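Local coordinates for phospho-furanose lactonase (Mycoplasma synoviae, PDB 3MSR), which hydrolyses phosphorylated furanose lactones such as D-xylono-1,4-lactone 5-phosphate, using two zinc ions per subunit, at residues 152-157 and 171-176. Numbering follows the deposited sequence.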
loop_
_atom_site.group_PDB
_atom_site.type_symbol
_atom_site.label_atom_id
_atom_site.label_comp_id
_atom_site.label_asym_id
_atom_site.label_seq_id
_atom_site.Cartn_x
_atom_site.Cartn_y
_atom_site.Cartn_z
ATOM N N GLY A 152 -4.326 -8.535 4.644
ATOM C CA GLY A 152 -5.600 -7.823 4.439
ATOM C C GLY A 152 -5.632 -6.899 3.237
ATOM O O GLY A 152 -6.520 -6.039 3.131
ATOM N N ILE A 153 -4.679 -7.077 2.319
ATOM C CA ILE A 153 -4.569 -6.231 1.122
ATOM C C ILE A 153 -3.557 -6.900 0.147
ATOM O O ILE A 153 -2.718 -7.721 0.574
ATOM C CB ILE A 153 -4.093 -4.796 1.506
ATOM C CG1 ILE A 153 -4.244 -3.813 0.340
ATOM C CG2 ILE A 153 -2.637 -4.826 2.026
ATOM C CD1 ILE A 153 -4.086 -2.331 0.755
ATOM N N ILE A 154 -3.621 -6.557 -1.141
ATOM C CA ILE A 154 -2.682 -7.129 -2.098
ATOM C C ILE A 154 -1.976 -5.993 -2.811
ATOM O O ILE A 154 -2.605 -4.974 -3.145
ATOM C CB ILE A 154 -3.352 -8.085 -3.149
ATOM C CG1 ILE A 154 -2.260 -8.767 -4.004
ATOM C CG2 ILE A 154 -4.355 -7.353 -4.039
ATOM C CD1 ILE A 154 -2.690 -10.144 -4.603
ATOM N N LYS A 155 -0.671 -6.154 -3.013
ATOM C CA LYS A 155 0.109 -5.135 -3.657
ATOM C C LYS A 155 0.418 -5.548 -5.084
ATOM O O LYS A 155 0.473 -6.742 -5.395
ATOM C CB LYS A 155 1.412 -4.909 -2.886
ATOM C CG LYS A 155 2.131 -3.669 -3.310
ATOM C CD LYS A 155 3.458 -3.501 -2.571
ATOM C CE LYS A 155 4.029 -2.088 -2.819
ATOM N NZ LYS A 155 5.063 -1.663 -1.812
ATOM N N ALA A 156 0.596 -4.547 -5.952
ATOM C CA ALA A 156 1.330 -4.645 -7.223
ATOM C C ALA A 156 2.174 -3.379 -7.377
ATOM O O ALA A 156 2.025 -2.464 -6.589
ATOM C CB ALA A 156 0.377 -4.804 -8.454
ATOM N N GLY A 157 3.054 -3.337 -8.376
ATOM C CA GLY A 157 3.886 -2.170 -8.636
ATOM C C GLY A 157 4.234 -2.037 -10.113
ATOM O O GLY A 157 4.314 -3.039 -10.841
ATOM N N LEU A 171 -0.643 -7.140 -11.911
ATOM C CA LEU A 171 -1.898 -6.416 -11.776
ATOM C C LEU A 171 -3.056 -7.382 -11.973
ATOM O O LEU A 171 -4.087 -7.236 -11.349
ATOM C CB LEU A 171 -1.993 -5.284 -12.809
ATOM C CG LEU A 171 -1.079 -4.091 -12.518
ATOM C CD1 LEU A 171 -1.025 -3.163 -13.756
ATOM C CD2 LEU A 171 -1.552 -3.322 -11.248
ATOM N N GLU A 172 -2.912 -8.340 -12.897
ATOM C CA GLU A 172 -3.974 -9.330 -13.091
ATOM C C GLU A 172 -4.124 -10.183 -11.835
ATOM O O GLU A 172 -5.242 -10.454 -11.409
ATOM C CB GLU A 172 -3.712 -10.237 -14.290
ATOM C CG GLU A 172 -4.793 -11.343 -14.396
ATOM C CD GLU A 172 -4.747 -12.138 -15.721
ATOM O OE1 GLU A 172 -4.086 -11.694 -16.713
ATOM O OE2 GLU A 172 -5.351 -13.225 -15.744
ATOM N N VAL A 173 -2.998 -10.594 -11.253
ATOM C CA VAL A 173 -2.989 -11.274 -9.948
ATOM C C VAL A 173 -3.722 -10.467 -8.851
ATOM O O VAL A 173 -4.509 -11.020 -8.106
ATOM C CB VAL A 173 -1.539 -11.648 -9.461
ATOM C CG1 VAL A 173 -1.566 -12.336 -8.044
ATOM C CG2 VAL A 173 -0.862 -12.603 -10.472
ATOM N N ALA A 174 -3.451 -9.169 -8.773
ATOM C CA ALA A 174 -4.064 -8.321 -7.762
ATOM C C ALA A 174 -5.576 -8.238 -7.987
ATOM O O ALA A 174 -6.349 -8.472 -7.092
ATOM C CB ALA A 174 -3.426 -6.919 -7.814
ATOM N N ALA A 175 -5.981 -7.946 -9.223
ATOM C CA ALA A 175 -7.391 -7.876 -9.582
ATOM C C ALA A 175 -8.143 -9.174 -9.272
ATOM O O ALA A 175 -9.219 -9.133 -8.671
ATOM C CB ALA A 175 -7.551 -7.519 -11.069
ATOM N N ARG A 176 -7.612 -10.310 -9.711
ATOM C CA ARG A 176 -8.262 -11.589 -9.476
ATOM C C ARG A 176 -8.352 -11.917 -7.998
ATOM O O ARG A 176 -9.410 -12.351 -7.496
ATOM C CB ARG A 176 -7.530 -12.718 -10.223
ATOM C CG ARG A 176 -7.803 -12.625 -11.716
ATOM C CD ARG A 176 -6.882 -13.501 -12.548
ATOM N NE ARG A 176 -7.223 -14.907 -12.399
ATOM C CZ ARG A 176 -6.804 -15.852 -13.241
ATOM N NH1 ARG A 176 -6.043 -15.532 -14.283
ATOM N NH2 ARG A 176 -7.164 -17.109 -13.052
#
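Ile154 and Ala156 meet Leu171, Val173 and Ala174 through aliphatic side chains, with no hydrogen bond across; the flat groups of the helix segment pair with each other instead, the carboxylate of Glu172 lying in plane at the edge of the Arg176 guanidinium, one turn along. Arg176 NH1 and Glu172 OE2, 2.8 Å apart, form a salt bridge in which OE2 lies 12° out of the guanidinium plane and is met on its anti side, while OE1 of Glu172 has a second partner in Lys349. Across the interface, Ile154 lays both branches on the helix backbone: its CG2 is 3.8 Å from Ala174 O, and its CD1 is 3.9 Å from Ala174 CA. With Ile154 CG1 anti to the backbone N (chi1 -173°) and the chain roughly extended beyond it, Ile154 CD1 comes 4.2 Å from Val173 CG1. Further along the strand, Ala156 CB meets Leu171 CD2 at 3.7 Å; Leu171 also touches Val198 and Leu202 of helix 195-205. Ala174 CB, directed at the strand, lies 3.9 Å from Ile154 CG2, consistent with the short 7.9 Å between segment axes, antiparallel at 162°. Lys155 points the other way, its carbamate binding both zinc ions. Adjacent parallel strands 153-157 and 185-188, joined through helix 165-181, form a beta-alpha-beta unit of the TIM barrel.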